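PDB 3H5T: transcriptional regulator, LacI family from Corynebacterium glutamicum, which activates transcription of ino1, the inositol phosphate synthase gene, in an inositol-dependent manner by binding a palindromic promoter motif, and plays a role in regulating cell wall biogenesis. Local coordinates for residues Gln121-Ala127 with Ala146-Arg150. Coordinates in Å, arbitrary orientation, origin at the centre of the assembly. Residue numbers count along the deposited sequence, not the author numbering.
Sequences QQLVNNA and AIRAR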
ATOM      1  N   GLN A 121      -2.500 -22.254 -10.185  1.00 30.59           N
ATOM      2  CA  GLN A 121      -1.505 -23.202  -9.705  1.00 30.08           C
ATOM      3  C   GLN A 121      -0.272 -23.308 -10.596  1.00 27.94           C
ATOM      4  O   GLN A 121       0.816 -23.610 -10.114  1.00 28.11           O
ATOM      5  CB  GLN A 121      -2.172 -24.566  -9.485  1.00 32.09           C
ATOM      6  CG  GLN A 121      -3.312 -24.464  -8.458  1.00 35.22           C
ATOM      7  CD  GLN A 121      -4.149 -25.731  -8.318  1.00 38.14           C
ATOM      8  OE1 GLN A 121      -4.426 -26.429  -9.304  1.00 36.00           O
ATOM      9  NE2 GLN A 121      -4.579 -26.019  -7.085  1.00 36.48           N
ATOM     10  N   GLN A 122      -0.428 -23.051 -11.890  1.00 27.29           N
ATOM     11  CA  GLN A 122       0.719 -23.090 -12.796  1.00 26.91           C
ATOM     12  C   GLN A 122       1.545 -21.822 -12.601  1.00 25.76           C
ATOM     13  O   GLN A 122       2.770 -21.842 -12.686  1.00 25.80           O
ATOM     14  CB  GLN A 122       0.271 -23.177 -14.247  1.00 28.81           C
ATOM     15  CG  GLN A 122      -0.245 -24.532 -14.637  1.00 34.99           C
ATOM     16  CD  GLN A 122      -0.432 -24.669 -16.130  1.00 36.89           C
ATOM     17  OE1 GLN A 122      -0.776 -25.745 -16.623  1.00 37.95           O
ATOM     18  NE2 GLN A 122      -0.203 -23.578 -16.861  1.00 36.52           N
ATOM     19  N   LEU A 123       0.868 -20.712 -12.353  1.00 23.33           N
ATOM     20  CA  LEU A 123       1.568 -19.465 -12.126  1.00 23.00           C
ATOM     21  C   LEU A 123       2.397 -19.631 -10.853  1.00 23.11           C
ATOM     22  O   LEU A 123       3.613 -19.425 -10.859  1.00 22.99           O
ATOM     23  CB  LEU A 123       0.571 -18.308 -11.953  1.00 19.74           C
ATOM     24  CG  LEU A 123       1.224 -16.969 -11.581  1.00 19.01           C
ATOM     25  CD1 LEU A 123       2.278 -16.624 -12.630  1.00 17.86           C
ATOM     26  CD2 LEU A 123       0.174 -15.860 -11.490  1.00 17.97           C
ATOM     27  N   VAL A 124       1.724 -20.032  -9.772  1.00 23.25           N
ATOM     28  CA  VAL A 124       2.357 -20.208  -8.472  1.00 23.28           C
ATOM     29  C   VAL A 124       3.444 -21.267  -8.401  1.00 25.25           C
ATOM     30  O   VAL A 124       4.475 -21.031  -7.775  1.00 25.19           O
ATOM     31  CB  VAL A 124       1.321 -20.512  -7.381  1.00 22.79           C
ATOM     32  CG1 VAL A 124       2.030 -20.788  -6.054  1.00 21.05           C
ATOM     33  CG2 VAL A 124       0.374 -19.327  -7.233  1.00 20.92           C
ATOM     34  N   ASN A 125       3.231 -22.426  -9.029  1.00 25.20           N
ATOM     35  CA  ASN A 125       4.249 -23.479  -8.988  1.00 24.39           C
ATOM     36  C   ASN A 125       5.456 -23.141  -9.856  1.00 24.56           C
ATOM     37  O   ASN A 125       6.477 -23.824  -9.797  1.00 26.22           O
ATOM     38  CB  ASN A 125       3.673 -24.832  -9.417  1.00 24.16           C
ATOM     39  CG  ASN A 125       2.493 -25.267  -8.561  1.00 24.57           C
ATOM     40  OD1 ASN A 125       2.409 -24.940  -7.381  1.00 23.97           O
ATOM     41  ND2 ASN A 125       1.586 -26.025  -9.156  1.00 25.73           N
ATOM     42  N   ASN A 126       5.351 -22.092 -10.664  1.00 23.66           N
ATOM     43  CA  ASN A 126       6.480 -21.703 -11.503  1.00 24.62           C
ATOM     44  C   ASN A 126       7.158 -20.432 -10.988  1.00 24.51           C
ATOM     45  O   ASN A 126       7.918 -19.783 -11.702  1.00 23.76           O
ATOM     46  CB  ASN A 126       6.042 -21.532 -12.962  1.00 26.71           C
ATOM     47  CG  ASN A 126       5.668 -22.861 -13.617  1.00 30.47           C
ATOM     48  OD1 ASN A 126       6.456 -23.814 -13.621  1.00 27.19           O
ATOM     49  ND2 ASN A 126       4.459 -22.929 -14.167  1.00 30.62           N
ATOM     50  N   ALA A 127       6.866 -20.084  -9.739  1.00 22.73           N
ATOM     51  CA  ALA A 127       7.484 -18.929  -9.102  1.00 22.26           C
ATOM     52  C   ALA A 127       8.702 -19.487  -8.360  1.00 21.37           C
ATOM     53  O   ALA A 127       8.559 -20.268  -7.416  1.00 23.65           O
ATOM     54  CB  ALA A 127       6.503 -18.263  -8.116  1.00 18.64           C
ATOM     55  N   ALA A 146      -3.642 -21.855  -4.377  1.00 19.88           N
ATOM     56  CA  ALA A 146      -2.512 -22.412  -5.096  1.00 19.28           C
ATOM     57  C   ALA A 146      -1.252 -22.343  -4.234  1.00 20.68           C
ATOM     58  O   ALA A 146      -0.460 -23.274  -4.210  1.00 22.64           O
ATOM     59  CB  ALA A 146      -2.303 -21.670  -6.408  1.00 17.33           C
ATOM     60  N   ILE A 147      -1.073 -21.238  -3.522  1.00 22.54           N
ATOM     61  CA  ILE A 147       0.088 -21.067  -2.651  1.00 23.58           C
ATOM     62  C   ILE A 147       0.049 -22.054  -1.483  1.00 23.77           C
ATOM     63  O   ILE A 147       1.086 -22.563  -1.059  1.00 24.42           O
ATOM     64  CB  ILE A 147       0.152 -19.618  -2.096  1.00 22.99           C
ATOM     65  CG1 ILE A 147       0.527 -18.660  -3.228  1.00 24.08           C
ATOM     66  CG2 ILE A 147       1.143 -19.525  -0.952  1.00 20.99           C
ATOM     67  CD1 ILE A 147       0.540 -17.206  -2.833  1.00 25.64           C
ATOM     68  N   ARG A 148      -1.152 -22.317  -0.972  1.00 23.68           N
ATOM     69  CA  ARG A 148      -1.348 -23.245   0.141  1.00 23.23           C
ATOM     70  C   ARG A 148      -1.061 -24.680  -0.305  1.00 24.37           C
ATOM     71  O   ARG A 148      -0.459 -25.470   0.432  1.00 24.75           O
ATOM     72  CB  ARG A 148      -2.792 -23.150   0.642  1.00 22.20           C
ATOM     73  CG  ARG A 148      -3.100 -23.985   1.869  1.00 21.90           C
ATOM     74  CD  ARG A 148      -4.587 -23.974   2.177  1.00 22.36           C
ATOM     75  NE  ARG A 148      -5.110 -22.619   2.330  1.00 23.65           N
ATOM     76  CZ  ARG A 148      -4.799 -21.819   3.340  1.00 25.16           C
ATOM     77  NH1 ARG A 148      -3.976 -22.239   4.287  1.00 25.99           N
ATOM     78  NH2 ARG A 148      -5.297 -20.593   3.394  1.00 27.05           N
ATOM     79  N   ALA A 149      -1.498 -25.009  -1.519  1.00 23.68           N
ATOM     80  CA  ALA A 149      -1.305 -26.340  -2.079  1.00 22.90           C
ATOM     81  C   ALA A 149       0.166 -26.622  -2.332  1.00 24.20           C
ATOM     82  O   ALA A 149       0.577 -27.775  -2.360  1.00 24.67           O
ATOM     83  CB  ALA A 149      -2.091 -26.481  -3.374  1.00 22.17           C
ATOM     84  N   ARG A 150       0.959 -25.571  -2.528  1.00 23.82           N
ATOM     85  CA  ARG A 150       2.384 -25.738  -2.770  1.00 23.74           C
ATOM     86  C   ARG A 150       3.129 -25.721  -1.426  1.00 24.94           C
ATOM     87  O   ARG A 150       4.307 -26.077  -1.345  1.00 23.59           O
ATOM     88  CB  ARG A 150       2.893 -24.617  -3.694  1.00 24.35           C
ATOM     89  CG  ARG A 150       4.407 -24.612  -3.883  1.00 26.41           C
ATOM     90  CD  ARG A 150       4.902 -23.531  -4.842  1.00 25.82           C
ATOM     91  NE  ARG A 150       6.362 -23.490  -4.832  1.00 26.82           N
ATOM     92  CZ  ARG A 150       7.115 -22.802  -5.687  1.00 29.05           C
ATOM     93  NH1 ARG A 150       6.552 -22.081  -6.646  1.00 29.85           N
ATOM     94  NH2 ARG A 150       8.439 -22.851  -5.593  1.00 28.13           N
TER
HETATM   95  O   HOH W   1      -0.186 -24.791  -6.619  1.00 32.51           O
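An arginine that reaches across to a helix end and the loop after it illustrates how one cationic side chain can bridge backbone carbonyls of a neighbouring helical unit. Helical segments 121-125 and 146-150 cross at -53°, their axes 9.1 Å apart at closest approach. Q121 begins the contact, laying its CG on A146 CB at 3.6 Å; the small alanine lets the backbones approach to 4.8 Å between the CA atoms of Q121 and A146. One turn on, V124 points into the interface, its CG2 3.7 Å from A146 CB and its CG1 3.8 Å from I147 CG1. V124 O, which also takes the backbone bond from A127 N, accepts a hydrogen bond of 2.6 Å from R150 NH1. N125 adds a water bridge at the exposed side: one water donates to N125 OD1 (2.7 Å) and to A146 O (2.9 Å). In the loop, A127 O also meets the guanidinium edge, 2.8 Å from R150 NH1, with a weak bond, 3.2 Å from R150 NH2 to A127 O. R150, extended with chi1 to chi3 all t, thus joins helix 142-150 to helix 117-125 and its following loop. These helices are the crossovers of two successive beta-alpha-beta units through parallel strands 103-108, 132-135 and 154-157 in the LacI-family sugar-binding-type domain: beneath them, I147 rests on V132 and I134 of strand 132-135, while L123 and A127 touch I107 of strand 103-108.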